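Local coordinates for protein dihydroorotate dehydrogenase (Schistosoma mansoni, PDB 6UY4) that probably oxidises (S)-dihydroorotate to orotate with a quinone as electron acceptor, using bound FMN, in de novo pyrimidine synthesis, at residues F107-E111 with V351-F357; F190-A194 with L232-T236. All coordinates share one frame; numbering follows the deposited sequence.

Contact 1 (F107-E111 with V351-F357). With FMN (flavin mononucleotide), chain G.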
ATOM      1  N   PHE A 107      13.289   0.038  -4.950  1.00 80.84           N
ATOM      2  CA  PHE A 107      12.393  -0.643  -4.025  1.00 72.39           C
ATOM      3  C   PHE A 107      12.677  -2.139  -4.011  1.00 69.32           C
ATOM      4  O   PHE A 107      12.929  -2.751  -5.052  1.00 76.80           O
ATOM      5  CB  PHE A 107      10.934  -0.397  -4.409  1.00 63.68           C
ATOM      6  CG  PHE A 107      10.478   1.016  -4.198  1.00 62.77           C
ATOM      7  CD1 PHE A 107      10.292   1.513  -2.919  1.00 62.65           C
ATOM      8  CD2 PHE A 107      10.219   1.844  -5.277  1.00 68.42           C
ATOM      9  CE1 PHE A 107       9.866   2.813  -2.720  1.00 65.50           C
ATOM     10  CE2 PHE A 107       9.791   3.144  -5.086  1.00 63.59           C
ATOM     11  CZ  PHE A 107       9.615   3.629  -3.805  1.00 63.00           C
ATOM     12  N   SER A 108      12.636  -2.730  -2.816  1.00 66.19           N
ATOM     13  CA  SER A 108      12.879  -4.160  -2.687  1.00 69.37           C
ATOM     14  C   SER A 108      11.645  -4.995  -2.998  1.00 73.49           C
ATOM     15  O   SER A 108      11.785  -6.171  -3.350  1.00 73.88           O
ATOM     16  CB  SER A 108      13.374  -4.489  -1.280  1.00 68.24           C
ATOM     17  OG  SER A 108      12.383  -4.194  -0.311  1.00 68.13           O
ATOM     18  N   HIS A 109      10.450  -4.424  -2.870  1.00 66.70           N
ATOM     19  CA  HIS A 109       9.237  -5.142  -3.227  1.00 65.49           C
ATOM     20  C   HIS A 109       8.173  -4.152  -3.673  1.00 62.73           C
ATOM     21  O   HIS A 109       8.110  -3.020  -3.187  1.00 57.25           O
ATOM     22  CB  HIS A 109       8.723  -6.008  -2.068  1.00 62.20           C
ATOM     23  CG  HIS A 109       8.314  -5.230  -0.856  1.00 65.27           C
ATOM     24  ND1 HIS A 109       9.214  -4.821   0.104  1.00 64.69           N
ATOM     25  CD2 HIS A 109       7.099  -4.803  -0.440  1.00 57.96           C
ATOM     26  CE1 HIS A 109       8.571  -4.168   1.057  1.00 63.45           C
ATOM     27  NE2 HIS A 109       7.287  -4.142   0.750  1.00 60.78           N
ATOM     28  N   ILE A 110       7.345  -4.592  -4.618  1.00 68.01           N
ATOM     29  CA  ILE A 110       6.234  -3.805  -5.139  1.00 65.72           C
ATOM     30  C   ILE A 110       4.943  -4.548  -4.834  1.00 65.25           C
ATOM     31  O   ILE A 110       4.859  -5.767  -5.020  1.00 68.37           O
ATOM     32  CB  ILE A 110       6.369  -3.554  -6.656  1.00 74.25           C
ATOM     33  CG1 ILE A 110       7.770  -3.046  -6.998  1.00 70.21           C
ATOM     34  CG2 ILE A 110       5.310  -2.571  -7.132  1.00 66.10           C
ATOM     35  CD1 ILE A 110       8.117  -1.732  -6.345  1.00 69.57           C
ATOM     36  N   GLU A 111       3.939  -3.815  -4.368  1.00 63.56           N
ATOM     37  CA  GLU A 111       2.634  -4.380  -4.043  1.00 61.53           C
ATOM     38  C   GLU A 111       1.662  -3.962  -5.146  1.00 59.21           C
ATOM     39  O   GLU A 111       1.060  -2.889  -5.094  1.00 59.72           O
ATOM     40  CB  GLU A 111       2.169  -3.920  -2.663  1.00 65.34           C
ATOM     41  CG  GLU A 111       0.854  -4.529  -2.205  1.00 68.35           C
ATOM     42  CD  GLU A 111       0.622  -4.349  -0.716  1.00 74.82           C
ATOM     43  OE1 GLU A 111       1.555  -4.624   0.068  1.00 75.24           O
ATOM     44  OE2 GLU A 111      -0.491  -3.930  -0.330  1.00 68.65           O
ATOM     45  N   VAL A 351       8.680  -2.083   5.540  1.00 59.26           N
ATOM     46  CA  VAL A 351       8.116  -0.742   5.455  1.00 61.31           C
ATOM     47  C   VAL A 351       7.793  -0.428   4.001  1.00 60.89           C
ATOM     48  O   VAL A 351       8.455  -0.910   3.078  1.00 62.36           O
ATOM     49  CB  VAL A 351       9.063   0.328   6.046  1.00 64.28           C
ATOM     50  CG1 VAL A 351       9.183   0.165   7.555  1.00 61.40           C
ATOM     51  CG2 VAL A 351      10.428   0.265   5.386  1.00 64.01           C
ATOM     52  N   GLN A 352       6.754   0.385   3.804  1.00 64.74           N
ATOM     53  CA  GLN A 352       6.315   0.788   2.476  1.00 65.19           C
ATOM     54  C   GLN A 352       6.019   2.282   2.474  1.00 66.64           C
ATOM     55  O   GLN A 352       5.789   2.893   3.521  1.00 64.70           O
ATOM     56  CB  GLN A 352       5.075   0.006   2.021  1.00 63.02           C
ATOM     57  CG  GLN A 352       5.295  -1.488   1.862  1.00 63.73           C
ATOM     58  CD  GLN A 352       4.012  -2.239   1.559  1.00 64.59           C
ATOM     59  OE1 GLN A 352       2.933  -1.649   1.497  1.00 65.37           O
ATOM     60  NE2 GLN A 352       4.122  -3.549   1.372  1.00 63.93           N
ATOM     61  N   LEU A 353       6.026   2.863   1.276  1.00 65.64           N
ATOM     62  CA  LEU A 353       5.775   4.287   1.111  1.00 61.98           C
ATOM     63  C   LEU A 353       5.045   4.515  -0.205  1.00 64.87           C
ATOM     64  O   LEU A 353       4.905   3.610  -1.031  1.00 66.70           O
ATOM     65  CB  LEU A 353       7.080   5.095   1.169  1.00 67.40           C
ATOM     66  CG  LEU A 353       8.204   4.739   0.189  1.00 69.13           C
ATOM     67  CD1 LEU A 353       8.089   5.524  -1.114  1.00 65.96           C
ATOM     68  CD2 LEU A 353       9.565   4.962   0.831  1.00 71.68           C
ATOM     69  N   TYR A 354       4.585   5.750  -0.394  0.89 71.44           N
ATOM     70  CA  TYR A 354       3.853   6.122  -1.598  0.89 69.69           C
ATOM     71  C   TYR A 354       3.968   7.623  -1.832  0.89 71.51           C
ATOM     72  O   TYR A 354       4.486   8.060  -2.863  0.89 79.93           O
ATOM     73  CB  TYR A 354       2.382   5.708  -1.479  0.89 65.50           C
ATOM     74  CG  TYR A 354       1.574   5.784  -2.760  0.89 65.47           C
ATOM     75  CD1 TYR A 354       0.989   4.647  -3.295  0.89 63.51           C
ATOM     76  CD2 TYR A 354       1.381   6.992  -3.426  0.89 64.15           C
ATOM     77  CE1 TYR A 354       0.246   4.706  -4.452  0.89 68.06           C
ATOM     78  CE2 TYR A 354       0.643   7.057  -4.589  0.89 64.65           C
ATOM     79  CZ  TYR A 354       0.077   5.911  -5.098  0.89 67.40           C
ATOM     80  OH  TYR A 354      -0.664   5.969  -6.256  0.89 68.57           O
ATOM     81  N   THR A 355       3.479   8.415  -0.875  1.00 71.15           N
ATOM     82  CA  THR A 355       3.418   9.860  -1.067  1.00 75.90           C
ATOM     83  C   THR A 355       4.809  10.471  -1.159  1.00 84.39           C
ATOM     84  O   THR A 355       5.049  11.358  -1.987  1.00 85.54           O
ATOM     85  CB  THR A 355       2.621  10.504   0.066  1.00 76.13           C
ATOM     86  OG1 THR A 355       1.301   9.947   0.101  1.00 75.81           O
ATOM     87  CG2 THR A 355       2.525  12.004  -0.138  1.00 83.27           C
ATOM     88  N   SER A 356       5.744  10.013  -0.322  1.00 78.63           N
ATOM     89  CA  SER A 356       7.106  10.522  -0.401  1.00 70.63           C
ATOM     90  C   SER A 356       7.762  10.195  -1.734  1.00 76.43           C
ATOM     91  O   SER A 356       8.689  10.900  -2.145  1.00 85.34           O
ATOM     92  CB  SER A 356       7.949   9.969   0.746  1.00 76.92           C
ATOM     93  OG  SER A 356       7.926   8.553   0.757  1.00 80.56           O
ATOM     94  N   PHE A 357       7.306   9.144  -2.419  1.00 78.83           N
ATOM     95  CA  PHE A 357       7.791   8.886  -3.769  1.00 84.59           C
ATOM     96  C   PHE A 357       7.295   9.944  -4.747  1.00 84.97           C
ATOM     97  O   PHE A 357       7.966  10.230  -5.745  1.00 92.53           O
ATOM     98  CB  PHE A 357       7.365   7.490  -4.223  1.00 85.17           C
ATOM     99  CG  PHE A 357       7.837   7.128  -5.603  1.00 79.47           C
ATOM    100  CD1 PHE A 357       6.997   7.265  -6.695  1.00 85.88           C
ATOM    101  CD2 PHE A 357       9.119   6.646  -5.807  1.00 82.96           C
ATOM    102  CE1 PHE A 357       7.426   6.933  -7.965  1.00 88.43           C
ATOM    103  CE2 PHE A 357       9.554   6.311  -7.075  1.00 83.37           C
ATOM    104  CZ  PHE A 357       8.706   6.454  -8.155  1.00 86.28           C
TER
HETATM  105  N1  FMN G 406      -3.839   1.191  -0.660  1.00 62.89           N
HETATM  106  C2  FMN G 406      -4.362  -0.036  -1.019  1.00 63.97           C
HETATM  107  O2  FMN G 406      -4.332  -0.974  -0.224  1.00 66.61           O
HETATM  108  N3  FMN G 406      -4.918  -0.214  -2.269  1.00 63.65           N
HETATM  109  C4  FMN G 406      -4.955   0.833  -3.167  1.00 66.89           C
HETATM  110  O4  FMN G 406      -5.452   0.674  -4.281  1.00 71.92           O
HETATM  111  C4A FMN G 406      -4.430   2.070  -2.809  1.00 67.59           C
HETATM  112  N5  FMN G 406      -4.466   3.120  -3.702  1.00 71.86           N
HETATM  113  C5A FMN G 406      -3.941   4.346  -3.347  1.00 68.53           C
HETATM  114  C6  FMN G 406      -3.979   5.400  -4.254  1.00 68.04           C
HETATM  115  C7  FMN G 406      -3.455   6.639  -3.904  1.00 71.85           C
HETATM  116  C7M FMN G 406      -3.499   7.773  -4.885  1.00 65.21           C
HETATM  117  C8  FMN G 406      -2.892   6.823  -2.645  1.00 70.52           C
HETATM  118  C8M FMN G 406      -2.326   8.159  -2.264  1.00 66.45           C
HETATM  119  C9  FMN G 406      -2.857   5.768  -1.739  1.00 68.68           C
HETATM  120  C9A FMN G 406      -3.379   4.526  -2.086  1.00 67.00           C
HETATM  121  N10 FMN G 406      -3.344   3.469  -1.192  1.00 62.85           N
HETATM  122  C10 FMN G 406      -3.871   2.245  -1.551  1.00 66.33           C
HETATM  123  C1' FMN G 406      -2.750   3.636   0.174  1.00 59.89           C
HETATM  124  C2' FMN G 406      -1.252   3.361   0.143  1.00 63.65           C
HETATM  125  O2' FMN G 406      -1.010   2.087  -0.410  1.00 62.34           O
HETATM  126  C3' FMN G 406      -0.662   3.405   1.546  1.00 72.08           C
HETATM  127  O3' FMN G 406      -1.406   2.561   2.397  1.00 74.71           O
HETATM  128  C4' FMN G 406      -0.648   4.817   2.125  1.00 69.47           C
HETATM  129  O4' FMN G 406      -0.660   5.781   1.095  1.00 68.50           O
HETATM  130  C5' FMN G 406       0.612   4.986   2.957  1.00 67.71           C
HETATM  131  O5' FMN G 406       0.809   6.334   3.299  1.00 79.66           O
HETATM  132  P   FMN G 406       2.097   7.096   2.711  1.00 68.19           P
HETATM  133  O1P FMN G 406       2.116   8.493   3.280  1.00 73.45           O
HETATM  134  O2P FMN G 406       3.360   6.352   3.074  1.00 73.82           O
HETATM  135  O3P FMN G 406       1.963   7.177   1.212  1.00 60.82           O

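Contact 2 (F190-A194 with L232-T236)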
ATOM      1  N   PHE A 190      -4.318 -15.213  -8.095  1.00 61.38           N
ATOM      2  CA  PHE A 190      -2.934 -14.775  -7.980  1.00 62.66           C
ATOM      3  C   PHE A 190      -2.128 -15.570  -6.962  1.00 64.50           C
ATOM      4  O   PHE A 190      -0.942 -15.280  -6.774  1.00 67.42           O
ATOM      5  CB  PHE A 190      -2.882 -13.286  -7.618  1.00 59.65           C
ATOM      6  CG  PHE A 190      -3.568 -12.396  -8.612  1.00 62.12           C
ATOM      7  CD1 PHE A 190      -2.918 -12.001  -9.770  1.00 64.03           C
ATOM      8  CD2 PHE A 190      -4.858 -11.948  -8.386  1.00 61.83           C
ATOM      9  CE1 PHE A 190      -3.547 -11.180 -10.687  1.00 66.94           C
ATOM     10  CE2 PHE A 190      -5.492 -11.125  -9.299  1.00 63.67           C
ATOM     11  CZ  PHE A 190      -4.835 -10.740 -10.451  1.00 63.15           C
ATOM     12  N   GLY A 191      -2.731 -16.562  -6.305  1.00 64.37           N
ATOM     13  CA  GLY A 191      -2.029 -17.295  -5.264  1.00 64.64           C
ATOM     14  C   GLY A 191      -0.846 -18.103  -5.754  1.00 70.38           C
ATOM     15  O   GLY A 191       0.042 -18.426  -4.957  1.00 66.18           O
ATOM     16  N   GLU A 192      -0.808 -18.434  -7.043  1.00 71.17           N
ATOM     17  CA  GLU A 192       0.276 -19.245  -7.584  1.00 69.16           C
ATOM     18  C   GLU A 192       1.450 -18.418  -8.087  1.00 71.11           C
ATOM     19  O   GLU A 192       2.582 -18.914  -8.102  1.00 74.42           O
ATOM     20  CB  GLU A 192      -0.246 -20.130  -8.720  1.00 66.49           C
ATOM     21  CG  GLU A 192      -1.307 -21.133  -8.298  1.00 70.63           C
ATOM     22  CD  GLU A 192      -0.741 -22.283  -7.488  1.00 73.02           C
ATOM     23  OE1 GLU A 192       0.496 -22.459  -7.484  1.00 76.00           O
ATOM     24  OE2 GLU A 192      -1.534 -23.011  -6.856  1.00 75.48           O
ATOM     25  N   VAL A 193       1.214 -17.173  -8.494  1.00 70.56           N
ATOM     26  CA  VAL A 193       2.262 -16.345  -9.076  1.00 67.00           C
ATOM     27  C   VAL A 193       2.770 -15.266  -8.126  1.00 68.01           C
ATOM     28  O   VAL A 193       3.913 -14.812  -8.292  1.00 70.47           O
ATOM     29  CB  VAL A 193       1.798 -15.705 -10.402  1.00 66.46           C
ATOM     30  CG1 VAL A 193       1.422 -16.782 -11.408  1.00 66.20           C
ATOM     31  CG2 VAL A 193       0.628 -14.759 -10.159  1.00 64.74           C
ATOM     32  N   ALA A 194       1.978 -14.843  -7.146  1.00 66.80           N
ATOM     33  CA  ALA A 194       2.379 -13.777  -6.242  1.00 64.18           C
ATOM     34  C   ALA A 194       3.195 -14.325  -5.079  1.00 59.47           C
ATOM     35  O   ALA A 194       2.988 -15.452  -4.623  1.00 62.88           O
ATOM     36  CB  ALA A 194       1.155 -13.036  -5.704  1.00 62.00           C
ATOM     37  N   LEU A 232      -4.269 -24.227  -2.800  1.00 66.93           N
ATOM     38  CA  LEU A 232      -3.163 -23.959  -3.704  1.00 62.91           C
ATOM     39  C   LEU A 232      -2.053 -24.991  -3.515  1.00 68.50           C
ATOM     40  O   LEU A 232      -2.055 -25.786  -2.573  1.00 72.91           O
ATOM     41  CB  LEU A 232      -2.617 -22.550  -3.474  1.00 65.20           C
ATOM     42  CG  LEU A 232      -3.603 -21.392  -3.636  1.00 65.79           C
ATOM     43  CD1 LEU A 232      -2.972 -20.091  -3.166  1.00 62.65           C
ATOM     44  CD2 LEU A 232      -4.061 -21.279  -5.079  1.00 69.08           C
ATOM     45  N   SER A 233      -1.088 -24.966  -4.437  1.00 64.94           N
ATOM     46  CA  SER A 233       0.059 -25.859  -4.323  1.00 68.71           C
ATOM     47  C   SER A 233       1.013 -25.407  -3.226  1.00 72.18           C
ATOM     48  O   SER A 233       1.651 -26.243  -2.576  1.00 73.53           O
ATOM     49  CB  SER A 233       0.795 -25.945  -5.660  1.00 65.56           C
ATOM     50  OG  SER A 233       1.345 -24.689  -6.017  1.00 68.85           O
ATOM     51  N   LYS A 234       1.123 -24.099  -3.008  1.00 73.64           N
ATOM     52  CA  LYS A 234       1.967 -23.535  -1.965  1.00 70.91           C
ATOM     53  C   LYS A 234       1.124 -22.652  -1.056  1.00 71.70           C
ATOM     54  O   LYS A 234       0.251 -21.916  -1.526  1.00 72.14           O
ATOM     55  CB  LYS A 234       3.123 -22.723  -2.565  1.00 69.49           C
ATOM     56  CG  LYS A 234       2.684 -21.634  -3.534  1.00 63.37           C
ATOM     57  CD  LYS A 234       3.834 -20.705  -3.890  1.00 67.03           C
ATOM     58  CE  LYS A 234       3.360 -19.556  -4.767  1.00 80.54           C
ATOM     59  NZ  LYS A 234       4.454 -18.591  -5.072  1.00 83.37           N
ATOM     60  N   LYS A 235       1.383 -22.736   0.248  1.00 69.97           N
ATOM     61  CA  LYS A 235       0.676 -21.915   1.231  1.00 63.77           C
ATOM     62  C   LYS A 235       1.174 -20.478   1.104  1.00 68.48           C
ATOM     63  O   LYS A 235       2.051 -20.016   1.839  1.00 71.68           O
ATOM     64  CB  LYS A 235       0.878 -22.462   2.640  1.00 63.33           C
ATOM     65  N   THR A 236       0.599 -19.763   0.144  1.00 65.46           N
ATOM     66  CA  THR A 236       1.002 -18.387  -0.122  1.00 61.66           C
ATOM     67  C   THR A 236       0.646 -17.497   1.065  1.00 61.10           C
ATOM     68  O   THR A 236      -0.464 -17.601   1.601  1.00 65.88           O
ATOM     69  CB  THR A 236       0.321 -17.876  -1.392  1.00 67.62           C
ATOM     70  OG1 THR A 236       0.582 -18.782  -2.471  1.00 62.81           O
ATOM     71  CG2 THR A 236       0.833 -16.490  -1.766  1.00 60.91           C
TER

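Contact 1 (F107-E111 with V351-F357)
The amide nitrogen NE2 of Gln352 is shared by two acceptors of 107-111: His109 NE2 at 3.3 Å and Glu111 OE1 at 3.1 Å. These bonds cross the interior of the TIM barrel, between strands 109-115 and 350-353, which flank strand 86-88. Glutamine suits the place because its amide supplies two N-H groups from one atom. NE2 lies in the histidine ring plane but meets Glu111 OE1 from above the carboxylate plane, 35° out of it. With CG anti to the backbone N (chi1 -176°), the extended Glu111 chain carries OE1 to this amide. His109 ND1 donates to Ser108 OG, which helps set the ring's rotation and is consistent with NE2 as acceptor. Tyr196 and Asn169 also bond the buried Glu111 carboxylate.

Bulky apolar groups suit the buried remainder. The Phe107 ring touches Leu353 CD1 through CE1 and Phe357 CD2 through CE2, both at 3.6 Å; the two phenyl rings meet obliquely, 53° apart, neither stacked nor edge-to-face. Phe357 also borders the bound naphthoquinone inhibitor. The FMN phosphate sits at Tyr354 and Thr355, just after strand 350-353. Thr355 holds its oxygen O3P twice, through backbone N at 2.9 Å and hydroxyl OG1 at 3.1 Å.

Contact 2 (F190-A194 with L232-T236)
Glu192 grips Ser233 with both carboxylate oxygens: OE1 takes the hydroxyl OG at 2.8 Å, and OE2 takes the backbone N at 3.1 Å in a nearly straight bond (173°). Each oxygen uses its syn lone pair, so the carboxylate works as a two-pronged acceptor, which restrains its rotation. The bend at chi2 (-73°) turns the carboxylate toward Ser233, and the glutamate chain is long enough to bring it there. Serine offers the matching pair of donors, its OG turned between its own backbone N and carbonyl carbon (chi1 64°).

A third bond, more buried, runs from Thr236 OG1 to the carbonyl oxygen of Gly191 at 2.6 Å, the hydroxyl lying in the carbonyl plane on a lone pair. Lys234 stretches its extended chain across 190-194, resting CE on the carbonyl oxygens of Gly191 and Glu192 and sending NZ to Ala194 O in a weak bond of 3.5 Å. Leu232 packs against Gly191, its CD1 3.6 Å from the glycine CA; the bare backbone lets the methyl come this close.

The contact joins two neighbouring helix-to-strand turns of the barrel. Segment 190-194 leads from helix 179-190 into strand 196-200. The other turn, 232-236, leads from helix 215-230 into the adjacent parallel strand 238-242, with Thr236 also packing on Leu197.

Contact 1 lies in the core, its centre about 8 Å from that of the chain, whereas contact 2 is partly buried at the periphery, about 20 Å out. Both are built around the same barrel: contact 1 joins strands 109-115 and 350-353 and their flanking residues, contact 2 the turns leading into strands 196-200 and 238-242. In the core, buried polar groups satisfy one another beside an apolar patch of two phenylalanines and a leucine, next to the cofactor; at the edge, a carboxylate, hydroxyls and backbone groups make the bonds, with a weak lysine bond added, away from any annotated site. The contacts do not touch, and contact 2 is nested within the chain loop that contact 1 closes.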